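Long-range contacts in 2,3-dimethylmalate lyase (Aspergillus niger, PDB 3FA4), which is a lyase with the TIM-barrel fold of the phosphoenolpyruvate phosphomutase family and carries a magnesium ion in this structure: residues Gly191-Glu196 against His217-Ser222; Ala159-Leu164 against Val173-Ala178; Leu42-Ala47 against Ala69-Ile74; Val3-Ser8 against Gly108-His113. All coordinates share one frame; numbering follows the deposited sequence.

Contact 1 (Gly191-Glu196 against His217-Ser222); sequences GITSRE and HGATPS
The carbonyl oxygen of Ile192 takes its hydrogen bond from Thr220, whose hydroxyl OG1 donates to Ile192 O at 2.8 Å; Thr220 CA lies close to the same oxygen at 3.3 Å, a bent and lesser C-H...O contact. The segments are the connections that follow strands 186-189 and 211-213 of the TIM barrel, the first running into the start of helix 195-204. The hydroxyl comes in within the carbonyl plane, on a lone pair, with a C=O...OG1 angle of 145°. Thr220 chi1 of -44° sets OG1 beside its own backbone N and anti to the carbonyl carbon. One residue further on, Thr193 CA points its hydrogen at Ala219 O, 3.4 Å away. The Ala219 methyl CB lies 3.8 Å from Gly191 O.

Pro221 takes the middle of the contact. Its CG lies 3.7 Å from Arg195 N, in the first turn of helix 195-204, while CD faces Ser194 CA. Ser194 is the N-cap of that helix, its OG bonded to Met197 N. The Arg195 chain and the proline ring pass each other with opposite headings, Arg195 CG against Pro221 CG at 3.9 Å, and the arginine carries its guanidinium on to Ser222. There NH1 is committed to a salt bridge with Glu227, and NH2 makes a weak bond to Ser222 O, 3.2 Å long and bent to 134° at the hydrogen.

Contact 2 (Ala159-Leu164 against Val173-Ala178); sequences ARTDSL and VARLRA
This is a buried strand-against-helix contact in the TIM barrel, with Thr161 and Ala159 of strand 156-161 packed against Leu176 and Arg175 of helix 169-181, which covers the strand from outside after the short helix 164-167. The two short axes run nearly antiparallel, 163° apart, with a closest approach of 8.5 Å.

Leu176 meets both strand residues. Its CD2 sits 3.4 Å from Ala159 O, and its CG comes to 3.6 Å from Thr161 CG2, the side chains crossing obliquely. The other branch of Thr161 serves a different partner: OG1, anti to the backbone N (chi1 -175°), lies 3.8 Å from Arg175 CD, and the two side chains meet at about a right angle. Ser163 OG, hydrogen-bonded to Ser172 OG, touches the same methylene, 3.7 Å from Arg175 CD. Within the strand segment, Ser163 N donates to Thr161 OG1 at 3.3 Å, an ST turn just past the strand. Arg160 points away from the helix and pairs with Asp162, Arg160 NE meeting Asp162 OD2 at 2.9 Å; Lys129 is a further partner of that carboxylate.

Between the two segments themselves the touch is van der Waals, aliphatic carbon on methyl, carbonyl and hydroxyl. The polar link is made through a third party: Asp116 OD2 both bonds Thr161 OG1 and forms a salt bridge with Arg175 NH1, which also donates to Val132 O. One carboxylate oxygen thus joins strand to helix, and the nearby guanidinium probably helps to offset its buried negative charge.

Contact 3 (Leu42-Ala47 against Ala69-Ile74); sequences LYMTGA and ANAEMI
Met44 and Ala71 bring their CA atoms to 6.6 Å where helix 64-75 packs against strand 42-44. The axes of the short segments are 9.6 Å apart at their closest and run almost antiparallel, at 165°, as expected for a TIM-barrel strand covered by a helix of the outer layer. Leu42 and Met44 both point at the helix, while Tyr43 between them turns to the other side of the sheet, its OH bonded to His113 NE2.

Met44 carries most of the contact. Its CG is anti to the backbone N (chi1 -171°), and the sulphur comes up against the backbone of Ala71: SD lies 3.3 Å from Ala71 N and 3.6 Å from Ala71 CB. The chain bends at chi3 (88°), leaving CE at the edge of van der Waals reach of the Ala71 methyl. Nearer the backbone, Met44 CG meets Ile74 CD1 at 3.7 Å, the two side chains crossing at about a right angle. Asn70 borders the sulphur, ND2 3.8 Å from Met44 SD, but spends its amide on Tyr26 O.

At the other end, Leu42 CD1 touches Ile74 CG2 at 3.8 Å. The isoleucine therefore spans both strand residues, one branch to each. Helix 28-37 closes this end, with Ala34 and Leu35 on Leu42 and Ala31 on Ile74, and strand 83-86 lies alongside, placing Val83 against Ile74 and Ala85 against Ala71.

Contact 4 (Val3-Ser8 against Gly108-His113); sequences VTAATS and GVAAFH
Ala110 pushes its methyl into the first turn of helix 5-13: CB lies 3.4 Å from Ala5 O and 3.7 Å from Ala6 N. Here the backbones themselves close up, the CA atoms of Ala6 and Ala110 being 3.7 Å apart, and the Ala6 methyl rests near the Ala110 carbonyl. The contact sits at the N-terminal end of the TIM-barrel strands, where Gly108 ends helix 94-107 in a Schellman motif (phi 97°) and the chain turns into strand 111-114.

Toward Thr4 the fit becomes looser and water steps in. Thr4 is the N-cap of the helix, OG1 accepting from Ala6 N at 3.1 Å along a nearly straight bond of 171°. That hydroxyl is 3.7 Å from Gly108 O, and it donates instead to a water at 2.9 Å from Thr4 OG1, which in turn donates to Val109 O. A second water accepts from Ala5 N and lies 2.9 Å from Gly108 O. Met2 of a neighbouring subunit also packs on Thr4.

Alanine methyls, then, let two backbones meet closely, while the polar tie between the helix start and the Gly108-Val109 backbone passes through water rather than directly from residue to residue.

Contacts 2 and 3 are buried core contacts, each setting a strand against an outer helix; contact 3 is apolar around a methionine, contact 2 mixes aliphatic carbon with buried charge. Contacts 1 and 4 lie at opposite ends, on opposite sides of the chain's centre with their own centres about 28 Å apart. Contact 1, partly buried, joins loops through direct bonds; contact 4, more buried, relies on water at one side. They connect in places: Leu164 CD2 of contact 2 packs on Gly191 O of contact 1, and Ala71 CB of contact 3 on Val109 CG2 of contact 4. Strands 111-114 and 156-161, of contacts 4 and 2, are neighbours in the sheet.

Contact 1 (Gly191-Glu196 against His217-Ser222)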
# COMPACT_ATOMS: atom_id res chain seq x y z
N GLY B 191 28.18 -6.12 -15.00
CA GLY B 191 28.58 -6.29 -16.39
C GLY B 191 30.03 -6.58 -16.69
O GLY B 191 30.57 -6.09 -17.68
N ILE B 192 30.65 -7.39 -15.82
CA ILE B 192 31.99 -7.87 -16.10
C ILE B 192 32.03 -8.37 -17.55
O ILE B 192 31.15 -9.12 -17.95
CB ILE B 192 32.38 -8.95 -15.10
CG1 ILE B 192 32.58 -8.32 -13.73
CG2 ILE B 192 33.65 -9.71 -15.60
CD1 ILE B 192 32.10 -9.20 -12.66
N THR B 193 33.01 -7.93 -18.35
CA THR B 193 33.06 -8.25 -19.79
C THR B 193 33.81 -9.50 -20.29
O THR B 193 33.70 -9.85 -21.47
CB THR B 193 33.52 -7.06 -20.61
OG1 THR B 193 34.87 -6.75 -20.28
CG2 THR B 193 32.64 -5.85 -20.31
N SER B 194 34.61 -10.13 -19.45
CA SER B 194 35.30 -11.38 -19.79
C SER B 194 35.54 -12.20 -18.52
O SER B 194 35.42 -11.70 -17.40
CB SER B 194 36.67 -11.09 -20.37
OG SER B 194 37.49 -10.61 -19.35
N ARG B 195 35.93 -13.48 -18.69
CA ARG B 195 36.39 -14.31 -17.59
C ARG B 195 37.69 -13.77 -17.02
O ARG B 195 38.00 -13.95 -15.86
CB ARG B 195 36.61 -15.74 -18.06
CG ARG B 195 35.35 -16.48 -18.41
CD ARG B 195 35.67 -17.96 -18.78
NE ARG B 195 34.63 -18.28 -19.74
CZ ARG B 195 33.55 -19.00 -19.49
NH1 ARG B 195 33.38 -19.64 -18.35
NH2 ARG B 195 32.65 -19.14 -20.44
N GLU B 196 38.43 -13.08 -17.87
CA GLU B 196 39.69 -12.50 -17.47
C GLU B 196 39.47 -11.34 -16.51
O GLU B 196 40.15 -11.25 -15.50
CB GLU B 196 40.51 -12.10 -18.70
CG GLU B 196 41.90 -11.55 -18.35
CD GLU B 196 42.67 -11.15 -19.59
OE1 GLU B 196 42.13 -10.34 -20.43
OE2 GLU B 196 43.80 -11.64 -19.74
N HIS B 217 23.63 -13.91 -22.09
CA HIS B 217 23.46 -13.28 -23.43
C HIS B 217 23.67 -11.76 -23.40
O HIS B 217 23.06 -11.03 -24.23
CB HIS B 217 22.11 -13.68 -24.11
CG HIS B 217 21.80 -15.15 -24.02
ND1 HIS B 217 22.63 -16.12 -24.57
CD2 HIS B 217 20.79 -15.81 -23.42
CE1 HIS B 217 22.13 -17.32 -24.31
NE2 HIS B 217 21.02 -17.16 -23.61
N GLY B 218 24.55 -11.29 -22.49
CA GLY B 218 24.81 -9.82 -22.33
C GLY B 218 26.31 -9.53 -22.37
O GLY B 218 27.04 -10.18 -23.12
N ALA B 219 26.81 -8.62 -21.52
CA ALA B 219 28.26 -8.28 -21.50
C ALA B 219 29.14 -9.44 -20.96
O ALA B 219 30.32 -9.61 -21.34
CB ALA B 219 28.46 -7.03 -20.66
N THR B 220 28.54 -10.27 -20.10
CA THR B 220 29.25 -11.36 -19.41
C THR B 220 29.20 -12.75 -20.10
O THR B 220 28.12 -13.25 -20.44
CB THR B 220 28.70 -11.44 -17.96
OG1 THR B 220 28.58 -10.11 -17.45
CG2 THR B 220 29.58 -12.30 -17.01
N PRO B 221 30.38 -13.41 -20.27
CA PRO B 221 30.38 -14.75 -20.80
C PRO B 221 29.55 -15.67 -19.86
O PRO B 221 29.21 -15.21 -18.82
CB PRO B 221 31.87 -15.10 -20.80
CG PRO B 221 32.48 -14.23 -19.76
CD PRO B 221 31.76 -12.97 -19.99
N SER B 222 29.19 -16.88 -20.25
CA SER B 222 28.26 -17.71 -19.46
C SER B 222 29.06 -18.50 -18.48
O SER B 222 29.82 -19.36 -18.86
CB SER B 222 27.42 -18.62 -20.36
OG SER B 222 26.36 -17.88 -21.00

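Contact 2 (Ala159-Leu164 against Val173-Ala178)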
# COMPACT_ATOMS: atom_id res chain seq x y z
N ALA B 159 27.49 -3.44 -2.24
CA ALA B 159 27.85 -2.23 -2.97
C ALA B 159 27.98 -2.56 -4.46
O ALA B 159 28.85 -3.29 -4.88
CB ALA B 159 29.16 -1.60 -2.40
N ARG B 160 27.07 -2.06 -5.27
CA ARG B 160 27.09 -2.23 -6.69
C ARG B 160 27.61 -0.97 -7.39
O ARG B 160 27.33 0.16 -6.97
CB ARG B 160 25.67 -2.54 -7.15
CG ARG B 160 25.53 -2.61 -8.61
CD ARG B 160 24.17 -3.00 -8.96
NE ARG B 160 23.79 -2.40 -10.23
CZ ARG B 160 22.91 -2.92 -11.07
NH1 ARG B 160 22.28 -4.04 -10.77
NH2 ARG B 160 22.64 -2.29 -12.19
N THR B 161 28.36 -1.19 -8.46
CA THR B 161 28.81 -0.14 -9.31
C THR B 161 28.49 -0.40 -10.76
O THR B 161 28.73 -1.49 -11.31
CB THR B 161 30.26 0.29 -9.10
OG1 THR B 161 30.54 1.42 -9.93
CG2 THR B 161 31.32 -0.89 -9.31
N ASP B 162 27.84 0.63 -11.33
CA ASP B 162 27.43 0.56 -12.72
C ASP B 162 28.39 1.34 -13.58
O ASP B 162 28.03 1.68 -14.72
CB ASP B 162 26.00 1.05 -12.88
CG ASP B 162 25.00 0.09 -12.29
OD1 ASP B 162 24.60 -0.89 -12.94
OD2 ASP B 162 24.66 0.27 -11.13
N SER B 163 29.59 1.62 -13.06
CA SER B 163 30.56 2.52 -13.76
C SER B 163 31.44 1.90 -14.82
O SER B 163 32.09 2.63 -15.52
CB SER B 163 31.46 3.25 -12.78
OG SER B 163 32.26 2.32 -12.09
N LEU B 164 31.44 0.57 -14.98
CA LEU B 164 32.36 -0.09 -15.95
C LEU B 164 32.34 0.46 -17.39
O LEU B 164 33.31 1.00 -17.89
CB LEU B 164 32.15 -1.62 -15.95
CG LEU B 164 33.11 -2.54 -16.70
CD1 LEU B 164 34.54 -2.40 -16.20
CD2 LEU B 164 32.67 -3.98 -16.54
N VAL B 173 36.81 -0.42 -9.91
CA VAL B 173 37.52 -0.98 -8.77
C VAL B 173 37.72 0.11 -7.66
O VAL B 173 37.45 -0.20 -6.51
CB VAL B 173 38.71 -1.79 -9.21
CG1 VAL B 173 39.51 -2.19 -8.06
CG2 VAL B 173 38.19 -3.03 -9.87
N ALA B 174 38.09 1.35 -8.03
CA ALA B 174 38.13 2.51 -7.12
C ALA B 174 36.87 2.77 -6.32
O ALA B 174 36.95 2.94 -5.10
CB ALA B 174 38.53 3.84 -7.86
N ARG B 175 35.73 2.82 -7.00
CA ARG B 175 34.43 3.03 -6.36
C ARG B 175 34.04 1.82 -5.45
O ARG B 175 33.45 2.00 -4.36
CB ARG B 175 33.32 3.27 -7.42
CG ARG B 175 33.35 4.62 -8.13
CD ARG B 175 32.41 4.65 -9.26
NE ARG B 175 32.38 6.01 -9.81
CZ ARG B 175 31.36 6.86 -9.72
NH1 ARG B 175 30.21 6.52 -9.14
NH2 ARG B 175 31.48 8.06 -10.18
N LEU B 176 34.33 0.61 -5.90
CA LEU B 176 34.17 -0.55 -4.98
C LEU B 176 34.93 -0.44 -3.69
O LEU B 176 34.35 -0.64 -2.66
CB LEU B 176 34.44 -1.91 -5.64
CG LEU B 176 33.31 -2.26 -6.61
CD1 LEU B 176 33.64 -3.53 -7.35
CD2 LEU B 176 31.93 -2.29 -5.90
N ARG B 177 36.24 -0.14 -3.78
CA ARG B 177 37.15 0.02 -2.63
C ARG B 177 36.70 1.19 -1.73
O ARG B 177 36.70 1.08 -0.52
CB ARG B 177 38.56 0.32 -3.15
CG ARG B 177 39.35 -0.90 -3.47
CD ARG B 177 40.74 -0.52 -3.96
NE ARG B 177 41.50 -1.71 -4.41
CZ ARG B 177 42.37 -1.74 -5.44
NH1 ARG B 177 42.63 -0.66 -6.22
NH2 ARG B 177 42.97 -2.88 -5.72
N ALA B 178 36.26 2.31 -2.30
CA ALA B 178 35.68 3.34 -1.46
C ALA B 178 34.49 2.76 -0.66
O ALA B 178 34.36 3.03 0.51
CB ALA B 178 35.28 4.52 -2.29

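Contact 3 (Leu42-Ala47 against Ala69-Ile74)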
# COMPACT_ATOMS: atom_id res chain seq x y z
N LEU B 42 17.39 -16.84 -2.55
CA LEU B 42 16.70 -16.30 -3.69
C LEU B 42 17.19 -14.87 -3.92
O LEU B 42 17.79 -14.24 -3.04
CB LEU B 42 15.20 -16.31 -3.45
CG LEU B 42 14.45 -17.54 -2.99
CD1 LEU B 42 13.13 -17.11 -2.39
CD2 LEU B 42 14.31 -18.62 -4.14
N TYR B 43 16.94 -14.36 -5.12
CA TYR B 43 17.32 -13.03 -5.45
C TYR B 43 16.07 -12.36 -5.96
O TYR B 43 15.56 -12.82 -6.96
CB TYR B 43 18.45 -13.00 -6.53
CG TYR B 43 18.70 -11.65 -7.07
CD1 TYR B 43 19.23 -10.63 -6.27
CD2 TYR B 43 18.31 -11.35 -8.35
CE1 TYR B 43 19.41 -9.33 -6.76
CE2 TYR B 43 18.46 -10.03 -8.86
CZ TYR B 43 18.99 -9.05 -8.07
OH TYR B 43 19.14 -7.83 -8.64
N MET B 44 15.61 -11.27 -5.32
CA MET B 44 14.50 -10.48 -5.87
C MET B 44 14.98 -9.52 -6.87
O MET B 44 15.63 -8.52 -6.51
CB MET B 44 13.77 -9.70 -4.79
CG MET B 44 12.53 -9.07 -5.29
SD MET B 44 11.77 -7.94 -4.15
CE MET B 44 12.62 -6.38 -4.60
N THR B 45 14.65 -9.75 -8.12
CA THR B 45 15.06 -8.85 -9.19
C THR B 45 14.15 -7.61 -9.27
O THR B 45 12.91 -7.72 -9.18
CB THR B 45 15.06 -9.61 -10.54
OG1 THR B 45 15.05 -8.70 -11.64
CG2 THR B 45 13.80 -10.50 -10.69
N GLY B 46 14.74 -6.43 -9.48
CA GLY B 46 13.94 -5.24 -9.56
C GLY B 46 13.36 -5.14 -10.96
O GLY B 46 12.32 -4.58 -11.12
N ALA B 47 14.02 -5.74 -11.97
CA ALA B 47 13.49 -5.67 -13.33
C ALA B 47 12.21 -6.48 -13.41
O ALA B 47 11.25 -6.04 -14.02
CB ALA B 47 14.51 -6.15 -14.37
N ALA B 69 7.44 -4.03 -0.32
CA ALA B 69 6.28 -4.92 -0.15
C ALA B 69 6.59 -6.28 -0.81
O ALA B 69 6.30 -7.36 -0.24
CB ALA B 69 5.04 -4.32 -0.63
N ASN B 70 7.31 -6.21 -1.94
CA ASN B 70 7.63 -7.41 -2.74
C ASN B 70 8.73 -8.20 -2.06
O ASN B 70 8.57 -9.39 -1.92
CB ASN B 70 7.89 -7.10 -4.23
CG ASN B 70 7.60 -8.31 -5.16
OD1 ASN B 70 6.58 -8.92 -5.09
ND2 ASN B 70 8.51 -8.60 -6.04
N ALA B 71 9.79 -7.53 -1.56
CA ALA B 71 10.87 -8.24 -0.80
C ALA B 71 10.42 -8.86 0.50
O ALA B 71 10.84 -9.98 0.81
CB ALA B 71 12.15 -7.32 -0.58
N GLU B 72 9.62 -8.15 1.31
CA GLU B 72 9.03 -8.73 2.48
C GLU B 72 8.16 -9.95 2.23
O GLU B 72 8.15 -10.88 3.04
CB GLU B 72 8.17 -7.75 3.23
CG GLU B 72 7.68 -8.34 4.56
CD GLU B 72 7.02 -7.33 5.49
OE1 GLU B 72 6.42 -7.74 6.50
OE2 GLU B 72 7.05 -6.15 5.17
N MET B 73 7.37 -9.93 1.17
CA MET B 73 6.61 -11.07 0.79
C MET B 73 7.50 -12.26 0.39
O MET B 73 7.26 -13.40 0.85
CB MET B 73 5.65 -10.69 -0.33
CG MET B 73 4.67 -11.78 -0.67
SD MET B 73 5.26 -12.85 -2.00
CE MET B 73 5.72 -11.63 -3.30
N ILE B 74 8.53 -12.03 -0.44
CA ILE B 74 9.43 -13.14 -0.85
C ILE B 74 10.29 -13.68 0.31
O ILE B 74 10.44 -14.88 0.47
CB ILE B 74 10.28 -12.70 -2.11
CG1 ILE B 74 9.31 -12.36 -3.28
CG2 ILE B 74 11.31 -13.77 -2.50
CD1 ILE B 74 9.91 -11.49 -4.51

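Contact 4 (Val3-Ser8 against Gly108-His113)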
# COMPACT_ATOMS: atom_id res chain seq x y z
N VAL B 3 14.28 -14.24 14.62
CA VAL B 3 15.60 -14.47 13.97
C VAL B 3 15.41 -13.94 12.53
O VAL B 3 14.27 -13.80 12.04
CB VAL B 3 15.96 -16.01 13.95
CG1 VAL B 3 17.27 -16.30 13.18
CG2 VAL B 3 16.09 -16.55 15.35
N THR B 4 16.50 -13.58 11.85
CA THR B 4 16.39 -13.27 10.40
C THR B 4 17.38 -14.12 9.58
O THR B 4 18.40 -14.67 10.12
CB THR B 4 16.38 -11.70 10.10
OG1 THR B 4 16.63 -11.44 8.71
CG2 THR B 4 17.48 -10.96 10.97
N ALA B 5 17.04 -14.30 8.31
CA ALA B 5 17.97 -14.93 7.38
C ALA B 5 19.16 -14.02 7.00
O ALA B 5 20.08 -14.50 6.33
CB ALA B 5 17.28 -15.55 6.20
N ALA B 6 19.19 -12.76 7.49
CA ALA B 6 20.37 -11.85 7.40
C ALA B 6 21.62 -12.40 8.09
O ALA B 6 22.75 -12.39 7.54
CB ALA B 6 20.00 -10.44 8.01
N THR B 7 21.37 -12.83 9.33
CA THR B 7 22.33 -13.43 10.24
C THR B 7 22.91 -14.75 9.72
O THR B 7 24.09 -15.02 9.91
CB THR B 7 21.70 -13.67 11.64
OG1 THR B 7 21.25 -12.41 12.19
CG2 THR B 7 22.71 -14.29 12.58
N SER B 8 22.12 -15.58 9.08
CA SER B 8 22.72 -16.83 8.61
C SER B 8 23.49 -16.56 7.27
O SER B 8 24.55 -17.10 7.06
CB SER B 8 21.67 -17.94 8.59
OG SER B 8 20.66 -17.68 7.65
N GLY B 108 12.70 -8.73 6.91
CA GLY B 108 13.37 -10.02 6.95
C GLY B 108 14.23 -10.25 5.75
O GLY B 108 14.69 -11.39 5.53
N VAL B 109 14.52 -9.17 5.01
CA VAL B 109 15.44 -9.24 3.85
C VAL B 109 16.84 -9.58 4.33
O VAL B 109 17.23 -9.00 5.30
CB VAL B 109 15.42 -7.97 3.04
CG1 VAL B 109 16.32 -8.14 1.82
CG2 VAL B 109 13.98 -7.72 2.60
N ALA B 110 17.55 -10.56 3.72
CA ALA B 110 18.93 -10.88 4.11
C ALA B 110 20.07 -9.94 3.58
O ALA B 110 21.09 -9.78 4.24
CB ALA B 110 19.25 -12.35 3.84
N ALA B 111 19.93 -9.39 2.39
CA ALA B 111 20.93 -8.54 1.81
C ALA B 111 20.21 -7.66 0.79
O ALA B 111 19.16 -8.05 0.33
CB ALA B 111 21.99 -9.38 1.10
N PHE B 112 20.73 -6.49 0.44
CA PHE B 112 20.14 -5.69 -0.67
C PHE B 112 21.27 -5.02 -1.38
O PHE B 112 22.25 -4.68 -0.75
CB PHE B 112 19.15 -4.61 -0.16
CG PHE B 112 19.70 -3.67 0.88
CD1 PHE B 112 20.31 -2.48 0.51
CD2 PHE B 112 19.59 -3.95 2.22
CE1 PHE B 112 20.78 -1.59 1.48
CE2 PHE B 112 20.08 -3.09 3.19
CZ PHE B 112 20.67 -1.90 2.82
N HIS B 113 21.20 -4.86 -2.69
CA HIS B 113 22.26 -4.00 -3.26
C HIS B 113 21.87 -2.54 -3.50
O HIS B 113 20.76 -2.27 -3.83
CB HIS B 113 22.95 -4.60 -4.51
CG HIS B 113 22.03 -5.12 -5.56
ND1 HIS B 113 21.37 -4.29 -6.48
CD2 HIS B 113 21.66 -6.39 -5.87
CE1 HIS B 113 20.63 -5.03 -7.28
NE2 HIS B 113 20.79 -6.31 -6.94
O HOH W 1 16.85 -8.67 7.95
O HOH W 2 14.16 -13.79 7.15